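Local coordinates for octenoyl-coa reductase/carboxylase (PDB 4A0S), which carries out the NADPH-dependent reductive carboxylation of 2-octenoyl-CoA, supplying an extender unit for cinnabaramide polyketide biosynthesis, at residues A[249-254]-A[268-273]; A[255-260]-A[401-406]; A[262-267]-A[437-442]. One frame throughout, in Å; residues are numbered along the deposited sequence.

Contact 1: A[249-254]-A[268-273]; sequences VAVVSS and LVINRA. With NAP (NADP nicotinamide-adenine-dinucleotide phosphate), chain F.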
loop_
_atom_site.group_PDB
_atom_site.type_symbol
_atom_site.label_atom_id
_atom_site.label_comp_id
_atom_site.label_asym_id
_atom_site.label_seq_id
_atom_site.Cartn_x
_atom_site.Cartn_y
_atom_site.Cartn_z
ATOM N N VAL A 249 -6.304 16.202 -17.333
ATOM C CA VAL A 249 -6.899 16.420 -18.632
ATOM C C VAL A 249 -8.408 16.410 -18.445
ATOM O O VAL A 249 -9.002 15.403 -18.076
ATOM C CB VAL A 249 -6.420 15.415 -19.696
ATOM C CG1 VAL A 249 -7.003 15.766 -21.040
ATOM C CG2 VAL A 249 -4.906 15.435 -19.793
ATOM N N ALA A 250 -9.011 17.570 -18.670
ATOM C CA ALA A 250 -10.422 17.731 -18.452
ATOM C C ALA A 250 -11.158 17.211 -19.659
ATOM O O ALA A 250 -10.790 17.513 -20.786
ATOM C CB ALA A 250 -10.747 19.200 -18.223
ATOM N N VAL A 251 -12.205 16.431 -19.420
ATOM C CA VAL A 251 -13.150 16.117 -20.469
ATOM C C VAL A 251 -14.417 16.876 -20.159
ATOM O O VAL A 251 -15.012 16.704 -19.095
ATOM C CB VAL A 251 -13.431 14.619 -20.601
ATOM C CG1 VAL A 251 -14.257 14.354 -21.861
ATOM C CG2 VAL A 251 -12.137 13.850 -20.630
ATOM N N VAL A 252 -14.809 17.744 -21.087
ATOM C CA VAL A 252 -16.022 18.532 -20.926
ATOM C C VAL A 252 -16.878 18.377 -22.178
ATOM O O VAL A 252 -16.383 17.977 -23.236
ATOM C CB VAL A 252 -15.719 20.038 -20.700
ATOM C CG1 VAL A 252 -14.983 20.255 -19.382
ATOM C CG2 VAL A 252 -14.950 20.634 -21.877
ATOM N N SER A 253 -18.162 18.688 -22.062
ATOM C CA SER A 253 -19.059 18.519 -23.201
ATOM C C SER A 253 -19.356 19.830 -23.909
ATOM O O SER A 253 -20.048 19.828 -24.920
ATOM C CB SER A 253 -20.352 17.821 -22.776
ATOM O OG SER A 253 -21.097 18.647 -21.909
ATOM N N SER A 254 -18.824 20.946 -23.402
ATOM C CA SER A 254 -19.117 22.254 -23.991
ATOM C C SER A 254 -18.000 23.264 -23.805
ATOM O O SER A 254 -17.165 23.139 -22.897
ATOM C CB SER A 254 -20.415 22.831 -23.410
ATOM O OG SER A 254 -20.226 23.262 -22.068
ATOM N N LEU A 268 -5.301 21.468 -20.321
ATOM C CA LEU A 268 -5.487 20.340 -21.215
ATOM C C LEU A 268 -6.932 19.922 -21.134
ATOM O O LEU A 268 -7.412 19.439 -20.102
ATOM C CB LEU A 268 -4.572 19.173 -20.860
ATOM C CG LEU A 268 -3.082 19.513 -20.838
ATOM C CD1 LEU A 268 -2.322 18.264 -20.463
ATOM C CD2 LEU A 268 -2.598 20.094 -22.174
ATOM N N VAL A 269 -7.632 20.160 -22.230
ATOM C CA VAL A 269 -9.052 19.967 -22.263
ATOM C C VAL A 269 -9.425 19.190 -23.498
ATOM O O VAL A 269 -8.929 19.458 -24.598
ATOM C CB VAL A 269 -9.789 21.317 -22.257
ATOM C CG1 VAL A 269 -11.278 21.098 -22.134
ATOM C CG2 VAL A 269 -9.262 22.175 -21.121
ATOM N N ILE A 270 -10.280 18.198 -23.286
ATOM C CA ILE A 270 -10.848 17.414 -24.370
ATOM C C ILE A 270 -12.346 17.674 -24.376
ATOM O O ILE A 270 -13.025 17.410 -23.388
ATOM C CB ILE A 270 -10.571 15.891 -24.198
ATOM C CG1 ILE A 270 -9.080 15.578 -24.346
ATOM C CG2 ILE A 270 -11.369 15.073 -25.194
ATOM C CD1 ILE A 270 -8.704 14.129 -23.976
ATOM N N ASN A 271 -12.863 18.212 -25.476
ATOM C CA ASN A 271 -14.304 18.295 -25.615
ATOM C C ASN A 271 -14.797 16.933 -26.094
ATOM O O ASN A 271 -14.303 16.409 -27.086
ATOM C CB ASN A 271 -14.713 19.410 -26.579
ATOM C CG ASN A 271 -16.202 19.674 -26.548
ATOM O OD1 ASN A 271 -17.013 18.765 -26.771
ATOM N ND2 ASN A 271 -16.582 20.923 -26.249
ATOM N N ARG A 272 -15.763 16.347 -25.396
ATOM C CA ARG A 272 -16.197 15.004 -25.766
ATOM C C ARG A 272 -16.939 14.892 -27.106
ATOM O O ARG A 272 -17.140 13.795 -27.602
ATOM C CB ARG A 272 -16.953 14.320 -24.628
ATOM C CG ARG A 272 -18.303 14.931 -24.305
ATOM C CD ARG A 272 -19.221 13.872 -23.723
ATOM N NE ARG A 272 -18.866 13.548 -22.351
ATOM C CZ ARG A 272 -19.485 12.631 -21.610
ATOM N NH1 ARG A 272 -20.501 11.934 -22.110
ATOM N NH2 ARG A 272 -19.095 12.419 -20.357
ATOM N N ALA A 273 -17.328 16.023 -27.694
ATOM C CA ALA A 273 -17.823 16.046 -29.079
ATOM C C ALA A 273 -16.674 15.883 -30.083
ATOM O O ALA A 273 -16.842 15.287 -31.152
ATOM C CB ALA A 273 -18.569 17.328 -29.344
HETATM P PA NAP F . -22.170 17.983 -11.309
HETATM O O1A NAP F . -21.630 19.241 -10.532
HETATM O O2A NAP F . -23.495 18.133 -11.995
HETATM O O5B NAP F . -21.100 17.652 -12.365
HETATM C C5B NAP F . -21.284 16.465 -13.110
HETATM C C4B NAP F . -20.549 16.662 -14.426
HETATM O O4B NAP F . -20.707 15.430 -15.143
HETATM C C3B NAP F . -21.154 17.782 -15.299
HETATM O O3B NAP F . -20.173 18.797 -15.360
HETATM C C2B NAP F . -21.232 17.177 -16.693
HETATM O O2B NAP F . -20.020 17.359 -17.424
HETATM C C1B NAP F . -21.388 15.719 -16.445
HETATM N N9A NAP F . -22.834 15.437 -16.262
HETATM C C8A NAP F . -23.793 16.213 -15.731
HETATM N N7A NAP F . -24.964 15.563 -15.716
HETATM C C5A NAP F . -24.723 14.371 -16.245
HETATM C C6A NAP F . -25.537 13.298 -16.511
HETATM N N6A NAP F . -26.826 13.346 -16.181
HETATM N N1A NAP F . -24.993 12.223 -17.060
HETATM C C2A NAP F . -23.696 12.167 -17.350
HETATM N N3A NAP F . -22.886 13.180 -17.136
HETATM C C4A NAP F . -23.388 14.287 -16.580
HETATM O O3 NAP F . -22.247 16.714 -10.336
HETATM P PN NAP F . -21.038 16.253 -9.383
HETATM O O1N NAP F . -21.386 16.976 -8.034
HETATM O O2N NAP F . -19.668 16.458 -9.977
HETATM O O5D NAP F . -21.449 14.716 -9.257
HETATM C C5D NAP F . -21.231 13.933 -10.427
HETATM C C4D NAP F . -21.653 12.541 -10.053
HETATM O O4D NAP F . -20.825 12.155 -8.902
HETATM C C3D NAP F . -23.099 12.457 -9.561
HETATM O O3D NAP F . -23.564 11.211 -10.121
HETATM C C2D NAP F . -22.977 12.376 -8.055
HETATM O O2D NAP F . -24.089 11.662 -7.466
HETATM C C1D NAP F . -21.741 11.501 -7.979
HETATM N N1N NAP F . -21.074 11.844 -6.746
HETATM C C2N NAP F . -20.697 10.798 -5.931
HETATM C C3N NAP F . -20.057 11.143 -4.774
HETATM C C7N NAP F . -19.667 10.020 -3.895
HETATM O O7N NAP F . -19.806 8.841 -4.238
HETATM N N7N NAP F . -19.220 10.425 -2.737
HETATM C C4N NAP F . -19.792 12.471 -4.425
HETATM C C5N NAP F . -20.153 13.529 -5.241
HETATM C C6N NAP F . -20.798 13.206 -6.423
HETATM P P2B NAP F . -20.142 17.132 -19.013
HETATM O O1X NAP F . -18.750 17.883 -19.402
HETATM O O2X NAP F . -20.057 15.565 -19.379
HETATM O O3X NAP F . -21.426 17.858 -19.333
HETATM O O HOH W 1 -17.318 14.594 -19.561
HETATM O O HOH W 2 -19.131 21.203 -27.409
#
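R272 folds CG between its own backbone N and carbonyl carbon (chi1 68°), laying that methylene 3.9 Å from CB of S253, whose OG is likewise swung in between N and C (chi1 67°). These two residues stand at the C-terminal ends of neighbouring parallel strands in the Rossmann fold, and with helix 255-263 the strands form a beta-alpha-beta unit. Four hydrogen bonds keep the register: A250 N to L268 O, I270 N to A250 O, V252 N to I270 O and R272 N to V252 O. The bond from I270 is the shortest, 2.6 Å from its N to A250 O, and nearly straight. Within the strands, the side chains that touch are apolar on both faces. V252 CG2 meets V269 CG1 at 3.7 Å on the face covered by helix 255-263, while V249 CG1 touches I270 CD1 at 3.8 Å, and I270 goes on to L295 and L298 of helix 285-303. Beyond the last rung the polar chemistry illustrates how a Rossmann domain reads the 2'-phosphate of NADP just past its second strand. S253 OG donates to phosphate O3X at 2.7 Å, and S253 N adds a weak bond to O1X. R272 has O2X over one face of its guanidinium, with NH2 3.4 Å from that oxygen. Water 1, in the plane at the guanidinium edge, links NH2, V251 O and O2X; the arginine's nearby charge would probably also favour binding. At the end of strand 269-271, N271 is the N-cap of the short helix that follows, its OD1 accepting from A273 N in the carbonyl plane. Its ND2 reaches S253 O through water 2, 2.8 Å from N271 ND2.

Contact 2: A[255-260]-A[401-406]; sequences AQKEAA and QTSRQV. With NAP (NADP nicotinamide-adenine-dinucleotide phosphate), chain F.
A260 and V406 bring their CA atoms to 6.4 Å where the first turns of helix 255-263 pass the loop between helix 393-401 and strand 408-412. The helix is the one that follows the second strand of the Rossmann fold, and the loop opens with a Schellman motif, S403 taking the positive phi (55°) that ends helix 393-401. A260 points its CB toward V406, whose branch point CB lies 3.5 Å away, with both methyls of the valine close around the alanine. V406 CG1, set beside its own backbone N, also reaches CG of K257 at 4.0 Å.

From there the lysine runs out extended, its aliphatic chain passing V406 obliquely until the ammonium meets the polar part of the loop. S403 OG, anti to the backbone N (chi1 -178°), accepts from K257 NZ at 2.8 Å. The same NZ donates to O3X of the cofactor's 2'-phosphate; the modelled 2.4 Å between NZ and O3X is very short, so the exact length is doubtful. The ammonium thus sits between the loop serine S403 and the 2'-phosphate, which its positive charge would help to neutralise. Because S254 OG accepts from K257 N, the lysine's backbone is fixed at the helix start as well.

Q405 serves a different part of NADP. Its chain bends at chi2 (-69°), which turns CD toward the pyrophosphate; NE2 bonds O2A at 2.9 Å and, more weakly, O1A.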
loop_
_atom_site.group_PDB
_atom_site.type_symbol
_atom_site.label_atom_id
_atom_site.label_comp_id
_atom_site.label_asym_id
_atom_site.label_seq_id
_atom_site.Cartn_x
_atom_site.Cartn_y
_atom_site.Cartn_z
ATOM N N ALA A 255 -18.010 24.284 -24.662
ATOM C CA ALA A 255 -17.056 25.389 -24.580
ATOM C C ALA A 255 -17.163 26.163 -23.258
ATOM O O ALA A 255 -16.162 26.654 -22.752
ATOM C CB ALA A 255 -17.223 26.314 -25.763
ATOM N N GLN A 256 -18.371 26.276 -22.709
ATOM C CA GLN A 256 -18.567 26.952 -21.424
ATOM C C GLN A 256 -17.900 26.136 -20.320
ATOM O O GLN A 256 -17.230 26.680 -19.437
ATOM C CB GLN A 256 -20.061 27.164 -21.105
ATOM C CG GLN A 256 -20.813 28.154 -22.048
ATOM C CD GLN A 256 -21.319 27.504 -23.348
ATOM O OE1 GLN A 256 -20.710 26.565 -23.868
ATOM N NE2 GLN A 256 -22.443 28.011 -23.873
ATOM N N LYS A 257 -18.074 24.825 -20.397
ATOM C CA LYS A 257 -17.480 23.927 -19.431
ATOM C C LYS A 257 -15.964 23.889 -19.593
ATOM O O LYS A 257 -15.237 23.852 -18.604
ATOM C CB LYS A 257 -18.117 22.550 -19.538
ATOM C CG LYS A 257 -19.532 22.536 -18.973
ATOM C CD LYS A 257 -20.268 21.274 -19.304
ATOM C CE LYS A 257 -21.562 21.216 -18.521
ATOM N NZ LYS A 257 -22.360 20.041 -18.914
ATOM N N GLU A 258 -15.479 23.922 -20.831
ATOM C CA GLU A 258 -14.048 24.101 -21.047
ATOM C C GLU A 258 -13.545 25.389 -20.389
ATOM O O GLU A 258 -12.504 25.404 -19.724
ATOM C CB GLU A 258 -13.698 24.122 -22.530
ATOM C CG GLU A 258 -12.273 24.651 -22.757
ATOM C CD GLU A 258 -11.718 24.318 -24.108
ATOM O OE1 GLU A 258 -12.489 23.840 -24.961
ATOM O OE2 GLU A 258 -10.509 24.543 -24.309
ATOM N N ALA A 259 -14.279 26.478 -20.589
ATOM C CA ALA A 259 -13.897 27.747 -19.987
ATOM C C ALA A 259 -13.792 27.580 -18.471
ATOM O O ALA A 259 -12.840 28.061 -17.847
ATOM C CB ALA A 259 -14.877 28.817 -20.360
ATOM N N ALA A 260 -14.765 26.878 -17.891
ATOM C CA ALA A 260 -14.776 26.618 -16.449
ATOM C C ALA A 260 -13.515 25.892 -15.997
ATOM O O ALA A 260 -12.843 26.323 -15.053
ATOM C CB ALA A 260 -16.013 25.822 -16.081
ATOM N N GLN A 401 -29.498 19.816 -11.792
ATOM C CA GLN A 401 -30.191 18.777 -12.546
ATOM C C GLN A 401 -30.063 18.960 -14.055
ATOM O O GLN A 401 -29.834 18.001 -14.782
ATOM C CB GLN A 401 -31.662 18.702 -12.166
ATOM C CG GLN A 401 -32.360 17.543 -12.867
ATOM C CD GLN A 401 -33.795 17.422 -12.471
ATOM O OE1 GLN A 401 -34.444 18.407 -12.184
ATOM N NE2 GLN A 401 -34.305 16.203 -12.464
ATOM N N THR A 402 -30.211 20.197 -14.516
ATOM C CA THR A 402 -30.222 20.472 -15.945
ATOM C C THR A 402 -28.814 20.798 -16.456
ATOM O O THR A 402 -28.646 21.245 -17.580
ATOM C CB THR A 402 -31.205 21.599 -16.277
ATOM O OG1 THR A 402 -30.874 22.735 -15.483
ATOM C CG2 THR A 402 -32.632 21.174 -15.949
ATOM N N SER A 403 -27.814 20.556 -15.608
ATOM C CA SER A 403 -26.410 20.704 -15.958
ATOM C C SER A 403 -26.105 22.104 -16.495
ATOM O O SER A 403 -25.299 22.269 -17.412
ATOM C CB SER A 403 -25.973 19.585 -16.919
ATOM O OG SER A 403 -24.590 19.671 -17.255
ATOM N N ARG A 404 -26.724 23.110 -15.884
ATOM C CA ARG A 404 -26.552 24.486 -16.315
ATOM C C ARG A 404 -25.464 25.190 -15.530
ATOM O O ARG A 404 -25.145 26.348 -15.802
ATOM C CB ARG A 404 -27.866 25.253 -16.181
ATOM C CG ARG A 404 -28.911 24.884 -17.241
ATOM C CD ARG A 404 -30.212 25.636 -16.999
ATOM N NE ARG A 404 -30.057 27.080 -17.144
ATOM C CZ ARG A 404 -29.969 27.713 -18.308
ATOM N NH1 ARG A 404 -30.001 27.029 -19.440
ATOM N NH2 ARG A 404 -29.827 29.035 -18.345
ATOM N N GLN A 405 -24.906 24.487 -14.545
ATOM C CA GLN A 405 -23.851 25.030 -13.718
ATOM C C GLN A 405 -22.475 24.473 -14.081
ATOM O O GLN A 405 -22.354 23.441 -14.712
ATOM C CB GLN A 405 -24.144 24.700 -12.259
ATOM C CG GLN A 405 -23.514 23.417 -11.742
ATOM C CD GLN A 405 -24.102 22.138 -12.331
ATOM O OE1 GLN A 405 -24.990 22.161 -13.182
ATOM N NE2 GLN A 405 -23.601 21.010 -11.859
ATOM N N VAL A 406 -21.446 25.194 -13.683
ATOM C CA VAL A 406 -20.135 24.610 -13.572
ATOM C C VAL A 406 -19.781 24.746 -12.103
ATOM O O VAL A 406 -20.365 25.585 -11.393
ATOM C CB VAL A 406 -19.111 25.305 -14.493
ATOM C CG1 VAL A 406 -19.561 25.164 -15.929
ATOM C CG2 VAL A 406 -18.931 26.792 -14.107
HETATM P PA NAP F . -22.170 17.983 -11.309
HETATM O O1A NAP F . -21.630 19.241 -10.532
HETATM O O2A NAP F . -23.495 18.133 -11.995
HETATM O O5B NAP F . -21.100 17.652 -12.365
HETATM C C5B NAP F . -21.284 16.465 -13.110
HETATM C C4B NAP F . -20.549 16.662 -14.426
HETATM O O4B NAP F . -20.707 15.430 -15.143
HETATM C C3B NAP F . -21.154 17.782 -15.299
HETATM O O3B NAP F . -20.173 18.797 -15.360
HETATM C C2B NAP F . -21.232 17.177 -16.693
HETATM O O2B NAP F . -20.020 17.359 -17.424
HETATM C C1B NAP F . -21.388 15.719 -16.445
HETATM N N9A NAP F . -22.834 15.437 -16.262
HETATM C C8A NAP F . -23.793 16.213 -15.731
HETATM N N7A NAP F . -24.964 15.563 -15.716
HETATM C C5A NAP F . -24.723 14.371 -16.245
HETATM C C6A NAP F . -25.537 13.298 -16.511
HETATM N N6A NAP F . -26.826 13.346 -16.181
HETATM N N1A NAP F . -24.993 12.223 -17.060
HETATM C C2A NAP F . -23.696 12.167 -17.350
HETATM N N3A NAP F . -22.886 13.180 -17.136
HETATM C C4A NAP F . -23.388 14.287 -16.580
HETATM O O3 NAP F . -22.247 16.714 -10.336
HETATM P PN NAP F . -21.038 16.253 -9.383
HETATM O O1N NAP F . -21.386 16.976 -8.034
HETATM O O2N NAP F . -19.668 16.458 -9.977
HETATM O O5D NAP F . -21.449 14.716 -9.257
HETATM C C5D NAP F . -21.231 13.933 -10.427
HETATM C C4D NAP F . -21.653 12.541 -10.053
HETATM O O4D NAP F . -20.825 12.155 -8.902
HETATM C C3D NAP F . -23.099 12.457 -9.561
HETATM O O3D NAP F . -23.564 11.211 -10.121
HETATM C C2D NAP F . -22.977 12.376 -8.055
HETATM O O2D NAP F . -24.089 11.662 -7.466
HETATM C C1D NAP F . -21.741 11.501 -7.979
HETATM N N1N NAP F . -21.074 11.844 -6.746
HETATM C C2N NAP F . -20.697 10.798 -5.931
HETATM C C3N NAP F . -20.057 11.143 -4.774
HETATM C C7N NAP F . -19.667 10.020 -3.895
HETATM O O7N NAP F . -19.806 8.841 -4.238
HETATM N N7N NAP F . -19.220 10.425 -2.737
HETATM C C4N NAP F . -19.792 12.471 -4.425
HETATM C C5N NAP F . -20.153 13.529 -5.241
HETATM C C6N NAP F . -20.798 13.206 -6.423
HETATM P P2B NAP F . -20.142 17.132 -19.013
HETATM O O1X NAP F . -18.750 17.883 -19.402
HETATM O O2X NAP F . -20.057 15.565 -19.379
HETATM O O3X NAP F . -21.426 17.858 -19.333
#

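Contact 3: A[262-267]-A[437-442]; sequences RALGCD and NPLRGL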
loop_
_atom_site.group_PDB
_atom_site.type_symbol
_atom_site.label_atom_id
_atom_site.label_comp_id
_atom_site.label_asym_id
_atom_site.label_seq_id
_atom_site.Cartn_x
_atom_site.Cartn_y
_atom_site.Cartn_z
ATOM N N ARG A 262 -10.684 25.651 -17.586
ATOM C CA ARG A 262 -9.483 26.440 -17.839
ATOM C C ARG A 262 -9.304 27.454 -16.733
ATOM O O ARG A 262 -8.189 27.716 -16.306
ATOM C CB ARG A 262 -9.547 27.120 -19.199
ATOM C CG ARG A 262 -9.469 26.142 -20.305
ATOM C CD ARG A 262 -9.329 26.818 -21.639
ATOM N NE ARG A 262 -9.044 25.794 -22.622
ATOM C CZ ARG A 262 -7.835 25.285 -22.836
ATOM N NH1 ARG A 262 -6.793 25.727 -22.149
ATOM N NH2 ARG A 262 -7.674 24.327 -23.741
ATOM N N ALA A 263 -10.420 27.997 -16.238
ATOM C CA ALA A 263 -10.391 28.965 -15.141
ATOM C C ALA A 263 -9.847 28.347 -13.857
ATOM O O ALA A 263 -9.340 29.055 -12.979
ATOM C CB ALA A 263 -11.785 29.553 -14.912
ATOM N N LEU A 264 -9.964 27.022 -13.751
ATOM C CA LEU A 264 -9.344 26.262 -12.672
ATOM C C LEU A 264 -7.903 25.863 -13.005
ATOM O O LEU A 264 -7.247 25.156 -12.235
ATOM C CB LEU A 264 -10.170 25.011 -12.385
ATOM C CG LEU A 264 -11.622 25.245 -11.963
ATOM C CD1 LEU A 264 -12.381 23.933 -12.045
ATOM C CD2 LEU A 264 -11.712 25.802 -10.574
ATOM N N GLY A 265 -7.405 26.302 -14.151
ATOM C CA GLY A 265 -6.023 26.024 -14.503
ATOM C C GLY A 265 -5.808 24.665 -15.133
ATOM O O GLY A 265 -4.660 24.199 -15.258
ATOM N N CYS A 266 -6.900 24.018 -15.535
ATOM C CA CYS A 266 -6.782 22.844 -16.382
ATOM C C CYS A 266 -6.686 23.294 -17.825
ATOM O O CYS A 266 -7.710 23.632 -18.440
ATOM C CB CYS A 266 -8.000 21.955 -16.231
ATOM S SG CYS A 266 -7.733 20.388 -17.029
ATOM N N ASP A 267 -5.473 23.321 -18.375
ATOM C CA ASP A 267 -5.312 23.817 -19.734
ATOM C C ASP A 267 -5.304 22.715 -20.778
ATOM O O ASP A 267 -5.298 23.002 -21.982
ATOM C CB ASP A 267 -4.067 24.695 -19.871
ATOM C CG ASP A 267 -2.807 23.897 -19.912
ATOM O OD1 ASP A 267 -2.547 23.169 -18.936
ATOM O OD2 ASP A 267 -2.075 24.004 -20.930
ATOM N N ASN A 437 -12.373 32.427 -6.065
ATOM C CA ASN A 437 -13.596 32.201 -6.828
ATOM C C ASN A 437 -13.323 32.155 -8.303
ATOM O O ASN A 437 -13.835 33.001 -9.033
ATOM C CB ASN A 437 -14.617 33.300 -6.545
ATOM C CG ASN A 437 -15.154 33.235 -5.145
ATOM O OD1 ASN A 437 -16.123 32.528 -4.880
ATOM N ND2 ASN A 437 -14.538 33.977 -4.241
ATOM N N PRO A 438 -12.530 31.155 -8.755
ATOM C CA PRO A 438 -12.191 31.030 -10.164
ATOM C C PRO A 438 -13.433 30.903 -11.032
ATOM O O PRO A 438 -13.443 31.353 -12.179
ATOM C CB PRO A 438 -11.381 29.735 -10.216
ATOM C CG PRO A 438 -11.742 28.997 -8.969
ATOM C CD PRO A 438 -11.938 30.066 -7.959
ATOM N N LEU A 439 -14.481 30.310 -10.471
ATOM C CA LEU A 439 -15.694 30.048 -11.233
ATOM C C LEU A 439 -16.781 31.101 -11.079
ATOM O O LEU A 439 -17.892 30.904 -11.567
ATOM C CB LEU A 439 -16.246 28.665 -10.886
ATOM C CG LEU A 439 -15.310 27.489 -11.186
ATOM C CD1 LEU A 439 -16.009 26.197 -10.847
ATOM C CD2 LEU A 439 -14.820 27.479 -12.656
ATOM N N ARG A 440 -16.463 32.227 -10.449
ATOM C CA ARG A 440 -17.477 33.240 -10.195
ATOM C C ARG A 440 -18.169 33.617 -11.506
ATOM O O ARG A 440 -17.503 33.893 -12.509
ATOM C CB ARG A 440 -16.864 34.493 -9.575
ATOM C CG ARG A 440 -17.903 35.494 -9.129
ATOM C CD ARG A 440 -17.370 36.926 -9.121
ATOM N NE ARG A 440 -16.064 37.059 -8.465
ATOM C CZ ARG A 440 -15.809 36.791 -7.183
ATOM N NH1 ARG A 440 -16.762 36.334 -6.378
ATOM N NH2 ARG A 440 -14.583 36.968 -6.707
ATOM N N GLY A 441 -19.496 33.580 -11.496
ATOM C CA GLY A 441 -20.277 34.068 -12.641
ATOM C C GLY A 441 -20.332 33.153 -13.858
ATOM O O GLY A 441 -21.061 33.439 -14.810
ATOM N N LEU A 442 -19.577 32.057 -13.838
ATOM C CA LEU A 442 -19.549 31.125 -14.972
ATOM C C LEU A 442 -20.716 30.178 -14.923
ATOM O O LEU A 442 -21.163 29.806 -13.852
ATOM C CB LEU A 442 -18.257 30.315 -14.995
ATOM C CG LEU A 442 -16.957 31.107 -15.171
ATOM C CD1 LEU A 442 -15.841 30.147 -15.525
ATOM C CD2 LEU A 442 -17.100 32.200 -16.221
#
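L264 and P438 make the tightest apolar touch here, L264 CD2 lying 3.6 Å from CG of the proline ring. The two side chains pass obliquely, and CB of the same ring rests 3.5 Å from the carbonyl O of A263. A second leucine comes in beside them: L264 holds CG anti to its carbonyl carbon (chi1 -60°), which puts that CG 4.0 Å from L439 CD2, with the two chains crossing at about a right angle. A263 points its CB toward the loop, where it meets P438 O at 3.7 Å and L442 CD1 at 4.1 Å. The contact is therefore one of van der Waals fit, the C-terminal end of the Rossmann-domain helix 255-263 set against the compact loop 437-442 near the C-terminus of the chain.

Each partner owes its shape to its own backbone. In 262-267 the helix finishes in a Schellman motif, closed by G265, which takes left-handed backbone angles (phi 84°) where glycine is at ease and bonds its N to R262 O at 2.7 Å. In 437-442 two beta turns overlap, type I from N437 to R440 and type II from L439 to L442, with G441 supplying the positive phi of the second. Together they present P438, L439 and L442 to the helix end.

Further out, N437 ND2 bonds E433 O and E195 OE2, and R440 lies with a guanidinium face over N437 CB while forming a salt bridge with D434. R262 pairs with E258 one turn earlier in its helix. Around the whole, helix 232-243 meets both L264 and L439 through S235, strand 384-389 meets L439 through S385, and the loop after helix 433-436 is thereby seated between that strand and the end of helix 255-263.

How the contacts relate
Helix 255-263 ties the three contacts together: it joins the two strands of contact 1, offers its first turns to contact 2 and its end to contact 3. Contacts 1 and 2, with centres 11 Å apart, meet where V252 CG2 lies 3.5 Å from E258 N, and both grip the 2'-phosphate of NADP, one through S253 and the other through K257. Contacts 2 and 3 are equally close, A260 O touching L439 CD2 at 3.3 Å. Contact 1 adjoins contact 3 through A250 CB and C266 SG, 3.5 Å apart. Contact 3 stays outside the pocket, the L439 side chain being about 9 Å from the cofactor.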